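Local coordinates for protein AlyGC (Glaciecola chathamensis, PDB 5GKD) that degrades alginate as a lyase of polysaccharide lyase family 6, probably by beta-elimination within the uronic acid chain, at residues A[150-155]-A[197-202]; A[449-454]-A[462-467]; A[501-506]-A[511-516]. All blocks are in the same frame, centred on the assembly; numbering follows the deposited sequence.

Contact 1: residues A[150-155]-A[197-202]; sequences MAVRLT and SFTLVE. With PO4 (phosphate ion), chain G.
Val152 and Leu154 meet Ser197 and Thr199 through purely van der Waals contacts. Val152 and Thr199 point at each other tip to tip. Val152 CG1 stands 4.1 Å from Thr199 OG1. With CG1 anti to the backbone N (chi1 167°), this methyl is the branch turned to the two hydroxyls. Leu154 sets both methyls of its fork against Ser197. Its CD2 lies 3.8 Å from Ser197 OG, and its CD1 is 4.1 Å from Ser197 CB.

The hydrogen bonds here run within and around the segments. Ser197 OG donates to Thr199 OG1 over 2.6 Å. Asn162 bonds both hydroxyls, ND2 with Ser197 OG and OD1 with Thr199 OG1. These buried polar atoms are therefore satisfied beside Val152 and Leu154.

Arg153 takes no part in that packing and binds a phosphate ion, probably from the crystallisation liquor. Its NE donates to phosphate O1 at 3.0 Å (154°), and its NH2 to O4 at 2.6 Å (147°). The phosphorus lies at the guanidinium edge, in plane. Thr155 CG2 lies over one face of the Arg153 guanidinium, doubtfully close. Tyr129 OH and Arg94 NH1 also hold the ion. With an alanine in place of Arg153, the phosphate would probably lose two donors and a balancing charge.

Strand 150-152 pairs with strands 124-128 and 185-188, whereas strand 200-207 runs on another face. Buried side chains, aliphatic on one segment and hydroxyl on the other, meet where these two strands join their loops, inside the right-handed parallel beta-helix of the pectate-lyase-like clan.

Contact 2: residues A[449-454]-A[462-467]; sequences NTLFDA and DVLVLQ
A short helix laid over the end of a parallel beta-helix brings Leu451 and Ala454 onto Leu464 and Leu466. Helix 450-454 runs nearly antiparallel to strand 462-466, at 161°, with their axes 10.7 Å apart. All contacts across the pair are apolar.

In Leu451, chi1 (-163°) sets CG anti to the backbone N, and chi2 (53°) then settles where CD1 lies, 3.7 Å from Leu466 CD2. The two side chains cross at about a right angle. The same CD1 is 4.4 Å from Leu464 CD2. One turn on, Ala454 CB rests 3.9 Å from Leu464 CD2, so that leucine methyl borders both helix residues. Leu464 and Leu466 are two apart on the strand and both point to the helix.

Strand 462-466 lies between strands 441-444 and 482-487, near the start of the second stack of coils. A helix covering the end of the hydrophobic interior is a familiar feature of parallel beta-helix proteins. Val444 and Ile485 from the flanking strands also touch Leu466. On the helix, Phe452 makes a cation-pi contact with Lys475. Asp462 OD2 forms a salt bridge with Lys440 NZ.

Contact 3: residues A[501-506]-A[511-516]; sequences TLIEIN and LTLDGV
Thr501 OG1, two residues before Ile503 in its contact with Leu511, is hydrogen-bonded to Arg533 NE and to Thr530 OG1. Arg533 NH1 also forms a salt bridge with Glu504 OE1.

The setting is a parallel beta-helix, and the contact joins two of its faces across the interior. Strand 503-505 lies between strands 477-479 and 530-534, and strand 510-514 between strands 482-487 and 543-548. Only four residues separate the two segments, so the chain turns sharply from one face to the next.

Ile503 and Leu511 are both buried and reach toward each other tip to tip. Leu511 has CG anti to the backbone N (chi1 176°), and its CD2 branch does the touching. The contact is apolar throughout, and no hydrogen bond crosses it. Leu513 joins more loosely, its CD2 standing 4.3 Å from Ile503 CD1. Two ends of the isoleucine share one leucine methyl: Leu511 CD2 is 3.8 Å from Ile503 CD1 and 3.9 Å from Ile503 CG2.

From the N terminus, contact 1 first closes a loop of 41 intervening residues, which includes the calcium ligands Asn180 and Glu183, and ties two faces of the first beta-helix. Contact 2 follows in the second stack of coils, with seven residues between its segments, and joins helix 450-457 to strand 462-466. Contact 3, with four between, joins strand 503-505 to strand 510-514 across the interior. The three are in series, and none nests or crosses. Contact 1 lies about 52 Å from contact 2 and 45 Å from contact 3, centre to centre. Contacts 2 and 3, centres about 11 Å apart, share a face of the second beta-helix, where strand 482-487 lies between strands 462-466 and 510-514.

Contact 1: residues A[150-155]-A[197-202]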
loop_
_atom_site.group_PDB
_atom_site.type_symbol
_atom_site.label_atom_id
_atom_site.label_comp_id
_atom_site.label_asym_id
_atom_site.label_seq_id
_atom_site.Cartn_x
_atom_site.Cartn_y
_atom_site.Cartn_z
ATOM N N MET A 150 -0.213 -2.895 27.055
ATOM C CA MET A 150 -0.493 -3.887 28.082
ATOM C C MET A 150 -1.966 -3.864 28.434
ATOM O O MET A 150 -2.543 -2.792 28.614
ATOM C CB MET A 150 0.313 -3.634 29.343
ATOM C CG MET A 150 -0.028 -4.596 30.460
ATOM S SD MET A 150 1.085 -4.404 31.842
ATOM C CE MET A 150 0.629 -5.832 32.820
ATOM N N ALA A 151 -2.561 -5.047 28.555
ATOM C CA ALA A 151 -3.963 -5.152 28.911
ATOM C C ALA A 151 -4.174 -6.292 29.903
ATOM O O ALA A 151 -3.398 -7.246 29.960
ATOM C CB ALA A 151 -4.831 -5.351 27.662
ATOM N N VAL A 152 -5.224 -6.162 30.703
ATOM C CA VAL A 152 -5.760 -7.233 31.541
ATOM C C VAL A 152 -7.041 -7.706 30.876
ATOM O O VAL A 152 -7.956 -6.905 30.669
ATOM C CB VAL A 152 -6.054 -6.739 32.967
ATOM C CG1 VAL A 152 -6.893 -7.753 33.715
ATOM C CG2 VAL A 152 -4.779 -6.430 33.711
ATOM N N ARG A 153 -7.104 -8.981 30.519
ATOM C CA ARG A 153 -8.282 -9.550 29.881
ATOM C C ARG A 153 -9.230 -10.116 30.924
ATOM O O ARG A 153 -8.808 -10.649 31.944
ATOM C CB ARG A 153 -7.923 -10.685 28.917
ATOM C CG ARG A 153 -7.287 -10.276 27.637
ATOM C CD ARG A 153 -8.271 -9.603 26.702
ATOM N NE ARG A 153 -8.811 -10.461 25.652
ATOM C CZ ARG A 153 -9.993 -10.232 25.087
ATOM N NH1 ARG A 153 -10.738 -9.219 25.517
ATOM N NH2 ARG A 153 -10.456 -11.009 24.122
ATOM N N LEU A 154 -10.519 -10.085 30.604
ATOM C CA LEU A 154 -11.555 -10.500 31.540
ATOM C C LEU A 154 -12.542 -11.452 30.881
ATOM O O LEU A 154 -13.717 -11.495 31.250
ATOM C CB LEU A 154 -12.285 -9.280 32.082
ATOM C CG LEU A 154 -11.356 -8.321 32.814
ATOM C CD1 LEU A 154 -12.116 -7.046 33.101
ATOM C CD2 LEU A 154 -10.853 -8.969 34.081
ATOM N N THR A 155 -12.082 -12.211 29.896
ATOM C CA THR A 155 -13.029 -12.824 28.981
ATOM C C THR A 155 -13.791 -13.973 29.616
ATOM O O THR A 155 -14.891 -14.281 29.161
ATOM C CB THR A 155 -12.312 -13.243 27.699
ATOM O OG1 THR A 155 -11.125 -13.953 28.013
ATOM C CG2 THR A 155 -11.918 -12.015 26.937
ATOM N N SER A 197 -12.873 -6.469 38.311
ATOM C CA SER A 197 -11.522 -6.938 38.055
ATOM C C SER A 197 -10.628 -6.905 39.290
ATOM O O SER A 197 -9.819 -7.814 39.469
ATOM C CB SER A 197 -10.902 -6.112 36.923
ATOM O OG SER A 197 -9.576 -6.519 36.658
ATOM N N PHE A 198 -10.757 -5.885 40.145
ATOM C CA PHE A 198 -9.941 -5.723 41.361
ATOM C C PHE A 198 -8.452 -5.596 41.048
ATOM O O PHE A 198 -7.613 -6.025 41.827
ATOM C CB PHE A 198 -10.153 -6.870 42.351
ATOM C CG PHE A 198 -11.581 -7.043 42.814
ATOM C CD1 PHE A 198 -12.351 -5.961 43.173
ATOM C CD2 PHE A 198 -12.128 -8.306 42.932
ATOM C CE1 PHE A 198 -13.663 -6.135 43.629
ATOM C CE2 PHE A 198 -13.433 -8.482 43.380
ATOM C CZ PHE A 198 -14.200 -7.392 43.720
ATOM N N THR A 199 -8.106 -5.012 39.910
ATOM C CA THR A 199 -6.709 -4.872 39.523
ATOM C C THR A 199 -6.056 -3.691 40.230
ATOM O O THR A 199 -6.632 -2.611 40.315
ATOM C CB THR A 199 -6.599 -4.680 38.013
ATOM O OG1 THR A 199 -7.115 -5.841 37.342
ATOM C CG2 THR A 199 -5.155 -4.450 37.610
ATOM N N LEU A 200 -4.834 -3.898 40.698
ATOM C CA LEU A 200 -4.039 -2.898 41.398
ATOM C C LEU A 200 -2.939 -2.385 40.472
ATOM O O LEU A 200 -2.067 -3.154 40.058
ATOM C CB LEU A 200 -3.435 -3.503 42.667
ATOM C CG LEU A 200 -2.483 -2.669 43.516
ATOM C CD1 LEU A 200 -3.187 -1.368 43.777
ATOM C CD2 LEU A 200 -2.150 -3.326 44.858
ATOM N N VAL A 201 -2.970 -1.092 40.163
ATOM C CA VAL A 201 -2.000 -0.451 39.288
ATOM C C VAL A 201 -1.334 0.658 40.084
ATOM O O VAL A 201 -1.915 1.733 40.248
ATOM C CB VAL A 201 -2.640 0.117 38.017
ATOM C CG1 VAL A 201 -1.562 0.745 37.114
ATOM C CG2 VAL A 201 -3.435 -0.944 37.284
ATOM N N GLU A 202 -0.103 0.428 40.532
ATOM C CA GLU A 202 0.533 1.308 41.504
ATOM C C GLU A 202 2.016 1.514 41.225
ATOM O O GLU A 202 2.723 0.605 40.798
ATOM C CB GLU A 202 0.362 0.760 42.919
ATOM C CG GLU A 202 0.926 -0.620 43.097
ATOM C CD GLU A 202 0.977 -1.021 44.531
ATOM O OE1 GLU A 202 1.691 -1.992 44.849
ATOM O OE2 GLU A 202 0.296 -0.356 45.341
HETATM P P PO4 G . -8.082 -13.191 22.993
HETATM O O1 PO4 G . -8.022 -13.101 24.501
HETATM O O2 PO4 G . -7.866 -14.608 22.502
HETATM O O3 PO4 G . -7.021 -12.273 22.435
HETATM O O4 PO4 G . -9.443 -12.749 22.509
#

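Contact 2: residues A[449-454]-A[462-467]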
loop_
_atom_site.group_PDB
_atom_site.type_symbol
_atom_site.label_atom_id
_atom_site.label_comp_id
_atom_site.label_asym_id
_atom_site.label_seq_id
_atom_site.Cartn_x
_atom_site.Cartn_y
_atom_site.Cartn_z
ATOM N N ASN A 449 25.866 11.836 -8.629
ATOM C CA ASN A 449 25.889 10.799 -7.616
ATOM C C ASN A 449 26.565 11.219 -6.368
ATOM O O ASN A 449 26.797 10.453 -5.494
ATOM C CB ASN A 449 26.616 9.603 -8.153
ATOM C CG ASN A 449 25.741 8.736 -8.987
ATOM O OD1 ASN A 449 26.015 7.569 -9.147
ATOM N ND2 ASN A 449 24.690 9.299 -9.530
ATOM N N THR A 450 26.888 12.467 -6.291
ATOM C CA THR A 450 27.606 12.935 -5.115
ATOM C C THR A 450 26.689 13.070 -3.905
ATOM O O THR A 450 27.140 12.941 -2.762
ATOM C CB THR A 450 28.266 14.269 -5.436
ATOM O OG1 THR A 450 28.775 14.848 -4.235
ATOM C CG2 THR A 450 27.253 15.210 -6.058
ATOM N N LEU A 451 25.407 13.330 -4.140
ATOM C CA LEU A 451 24.433 13.412 -3.062
ATOM C C LEU A 451 24.019 12.020 -2.597
ATOM O O LEU A 451 23.899 11.770 -1.394
ATOM C CB LEU A 451 23.226 14.213 -3.550
ATOM C CG LEU A 451 22.225 14.804 -2.574
ATOM C CD1 LEU A 451 22.955 15.618 -1.546
ATOM C CD2 LEU A 451 21.251 15.671 -3.341
ATOM N N PHE A 452 23.817 11.105 -3.547
ATOM C CA PHE A 452 23.568 9.707 -3.229
ATOM C C PHE A 452 24.649 9.143 -2.322
ATOM O O PHE A 452 24.357 8.413 -1.372
ATOM C CB PHE A 452 23.480 8.909 -4.531
ATOM C CG PHE A 452 23.190 7.444 -4.342
ATOM C CD1 PHE A 452 24.223 6.534 -4.146
ATOM C CD2 PHE A 452 21.885 6.973 -4.397
ATOM C CE1 PHE A 452 23.959 5.184 -3.976
ATOM C CE2 PHE A 452 21.610 5.623 -4.234
ATOM C CZ PHE A 452 22.650 4.724 -4.027
ATOM N N ASP A 453 25.911 9.463 -2.605
ATOM C CA ASP A 453 26.995 8.907 -1.812
ATOM C C ASP A 453 27.120 9.609 -0.470
ATOM O O ASP A 453 27.402 8.963 0.539
ATOM C CB ASP A 453 28.312 8.984 -2.588
ATOM C CG ASP A 453 28.315 8.092 -3.815
ATOM O OD1 ASP A 453 27.681 7.020 -3.776
ATOM O OD2 ASP A 453 28.947 8.466 -4.823
ATOM N N ALA A 454 26.904 10.923 -0.426
ATOM C CA ALA A 454 27.006 11.621 0.854
ATOM C C ALA A 454 25.904 11.181 1.812
ATOM O O ALA A 454 26.152 10.985 3.008
ATOM C CB ALA A 454 26.955 13.130 0.639
ATOM N N ASP A 462 23.382 13.915 11.091
ATOM C CA ASP A 462 24.378 14.726 10.398
ATOM C C ASP A 462 23.719 15.824 9.570
ATOM O O ASP A 462 22.515 15.797 9.302
ATOM C CB ASP A 462 25.243 13.854 9.493
ATOM C CG ASP A 462 26.279 13.082 10.263
ATOM O OD1 ASP A 462 26.416 13.355 11.472
ATOM O OD2 ASP A 462 26.955 12.210 9.669
ATOM N N VAL A 463 24.532 16.802 9.156
ATOM C CA VAL A 463 24.089 17.897 8.295
ATOM C C VAL A 463 24.980 17.920 7.064
ATOM O O VAL A 463 26.195 18.103 7.172
ATOM C CB VAL A 463 24.119 19.254 9.013
ATOM C CG1 VAL A 463 23.698 20.369 8.063
ATOM C CG2 VAL A 463 23.217 19.234 10.225
ATOM N N LEU A 464 24.378 17.727 5.899
ATOM C CA LEU A 464 25.090 17.812 4.634
ATOM C C LEU A 464 25.042 19.257 4.142
ATOM O O LEU A 464 23.961 19.846 4.035
ATOM C CB LEU A 464 24.474 16.862 3.605
ATOM C CG LEU A 464 24.850 15.366 3.577
ATOM C CD1 LEU A 464 24.858 14.730 4.949
ATOM C CD2 LEU A 464 23.925 14.579 2.641
ATOM N N VAL A 465 26.216 19.829 3.867
ATOM C CA VAL A 465 26.354 21.219 3.445
ATOM C C VAL A 465 26.819 21.202 1.995
ATOM O O VAL A 465 27.989 20.920 1.710
ATOM C CB VAL A 465 27.323 21.997 4.340
ATOM C CG1 VAL A 465 27.241 23.474 4.034
ATOM C CG2 VAL A 465 27.003 21.739 5.797
ATOM N N LEU A 466 25.902 21.485 1.072
ATOM C CA LEU A 466 26.202 21.408 -0.351
ATOM C C LEU A 466 26.865 22.699 -0.806
ATOM O O LEU A 466 26.338 23.796 -0.580
ATOM C CB LEU A 466 24.934 21.162 -1.172
ATOM C CG LEU A 466 23.866 20.195 -0.669
ATOM C CD1 LEU A 466 22.691 20.154 -1.630
ATOM C CD2 LEU A 466 24.441 18.817 -0.473
ATOM N N GLN A 467 28.021 22.571 -1.444
ATOM C CA GLN A 467 28.665 23.729 -2.029
ATOM C C GLN A 467 27.915 24.142 -3.290
ATOM O O GLN A 467 27.076 23.404 -3.813
ATOM C CB GLN A 467 30.128 23.420 -2.325
ATOM C CG GLN A 467 30.886 22.861 -1.121
ATOM C CD GLN A 467 32.123 22.068 -1.523
ATOM O OE1 GLN A 467 32.209 21.551 -2.637
ATOM N NE2 GLN A 467 33.078 21.950 -0.608
#

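Contact 3: residues A[501-506]-A[511-516]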
loop_
_atom_site.group_PDB
_atom_site.type_symbol
_atom_site.label_atom_id
_atom_site.label_comp_id
_atom_site.label_asym_id
_atom_site.label_seq_id
_atom_site.Cartn_x
_atom_site.Cartn_y
_atom_site.Cartn_z
ATOM N N THR A 501 11.210 9.854 -8.607
ATOM C CA THR A 501 11.288 10.355 -7.249
ATOM C C THR A 501 12.674 10.922 -7.027
ATOM O O THR A 501 13.663 10.358 -7.500
ATOM C CB THR A 501 11.009 9.248 -6.216
ATOM O OG1 THR A 501 9.662 8.791 -6.361
ATOM C CG2 THR A 501 11.217 9.768 -4.804
ATOM N N LEU A 502 12.729 12.059 -6.339
ATOM C CA LEU A 502 13.991 12.598 -5.863
ATOM C C LEU A 502 14.378 11.994 -4.518
ATOM O O LEU A 502 15.471 11.447 -4.366
ATOM C CB LEU A 502 13.894 14.118 -5.749
ATOM C CG LEU A 502 15.172 14.768 -5.244
ATOM C CD1 LEU A 502 16.301 14.461 -6.206
ATOM C CD2 LEU A 502 14.976 16.258 -5.062
ATOM N N ILE A 503 13.489 12.086 -3.530
ATOM C CA ILE A 503 13.772 11.652 -2.165
ATOM C C ILE A 503 12.650 10.748 -1.670
ATOM O O ILE A 503 11.469 11.115 -1.734
ATOM C CB ILE A 503 13.946 12.841 -1.203
ATOM C CG1 ILE A 503 15.145 13.683 -1.614
ATOM C CG2 ILE A 503 14.122 12.339 0.223
ATOM C CD1 ILE A 503 15.290 14.944 -0.806
ATOM N N GLU A 504 13.033 9.592 -1.138
ATOM C CA GLU A 504 12.146 8.617 -0.523
ATOM C C GLU A 504 12.472 8.524 0.961
ATOM O O GLU A 504 13.638 8.384 1.335
ATOM C CB GLU A 504 12.311 7.249 -1.186
ATOM C CG GLU A 504 11.574 6.131 -0.503
ATOM C CD GLU A 504 11.920 4.773 -1.087
ATOM O OE1 GLU A 504 11.119 4.234 -1.874
ATOM O OE2 GLU A 504 13.004 4.246 -0.759
ATOM N N ILE A 505 11.454 8.611 1.800
ATOM C CA ILE A 505 11.631 8.557 3.244
ATOM C C ILE A 505 11.236 7.158 3.714
ATOM O O ILE A 505 10.069 6.764 3.624
ATOM C CB ILE A 505 10.828 9.652 3.960
ATOM C CG1 ILE A 505 11.194 11.026 3.397
ATOM C CG2 ILE A 505 11.083 9.604 5.470
ATOM C CD1 ILE A 505 10.365 12.186 3.970
ATOM N N ASN A 506 12.218 6.415 4.208
ATOM C CA ASN A 506 12.059 5.077 4.752
ATOM C C ASN A 506 11.973 5.126 6.269
ATOM O O ASN A 506 12.170 6.168 6.891
ATOM C CB ASN A 506 13.235 4.187 4.342
ATOM C CG ASN A 506 13.237 3.856 2.859
ATOM O OD1 ASN A 506 14.229 4.070 2.152
ATOM N ND2 ASN A 506 12.132 3.324 2.381
ATOM N N LEU A 511 13.776 14.228 7.604
ATOM C CA LEU A 511 14.450 15.062 6.620
ATOM C C LEU A 511 14.216 16.542 6.888
ATOM O O LEU A 511 13.074 16.966 7.071
ATOM C CB LEU A 511 13.968 14.718 5.201
ATOM C CG LEU A 511 14.519 15.597 4.069
ATOM C CD1 LEU A 511 16.040 15.475 3.977
ATOM C CD2 LEU A 511 13.866 15.281 2.714
ATOM N N THR A 512 15.295 17.319 6.896
ATOM C CA THR A 512 15.225 18.770 6.810
ATOM C C THR A 512 15.913 19.217 5.531
ATOM O O THR A 512 17.041 18.799 5.252
ATOM C CB THR A 512 15.872 19.445 8.015
ATOM O OG1 THR A 512 15.070 19.227 9.181
ATOM C CG2 THR A 512 16.024 20.949 7.775
ATOM N N LEU A 513 15.215 20.019 4.736
ATOM C CA LEU A 513 15.782 20.715 3.594
ATOM C C LEU A 513 15.861 22.194 3.942
ATOM O O LEU A 513 14.869 22.783 4.383
ATOM C CB LEU A 513 14.941 20.523 2.329
ATOM C CG LEU A 513 14.744 19.113 1.785
ATOM C CD1 LEU A 513 13.830 19.134 0.588
ATOM C CD2 LEU A 513 16.056 18.497 1.414
ATOM N N ASP A 514 17.028 22.790 3.728
ATOM C CA ASP A 514 17.282 24.165 4.142
ATOM C C ASP A 514 18.044 24.865 3.020
ATOM O O ASP A 514 19.194 24.517 2.729
ATOM C CB ASP A 514 18.056 24.179 5.461
ATOM C CG ASP A 514 18.292 25.571 5.994
ATOM O OD1 ASP A 514 17.801 26.544 5.378
ATOM O OD2 ASP A 514 18.951 25.684 7.054
ATOM N N GLY A 515 17.391 25.820 2.364
ATOM C CA GLY A 515 18.060 26.634 1.370
ATOM C C GLY A 515 18.392 25.954 0.060
ATOM O O GLY A 515 19.261 26.424 -0.661
ATOM N N VAL A 516 17.735 24.877 -0.284
ATOM C CA VAL A 516 18.101 24.173 -1.489
ATOM C C VAL A 516 17.228 24.666 -2.635
ATOM O O VAL A 516 16.201 25.308 -2.437
ATOM C CB VAL A 516 17.999 22.639 -1.321
ATOM C CG1 VAL A 516 18.652 22.198 -0.025
ATOM C CG2 VAL A 516 16.548 22.176 -1.390
#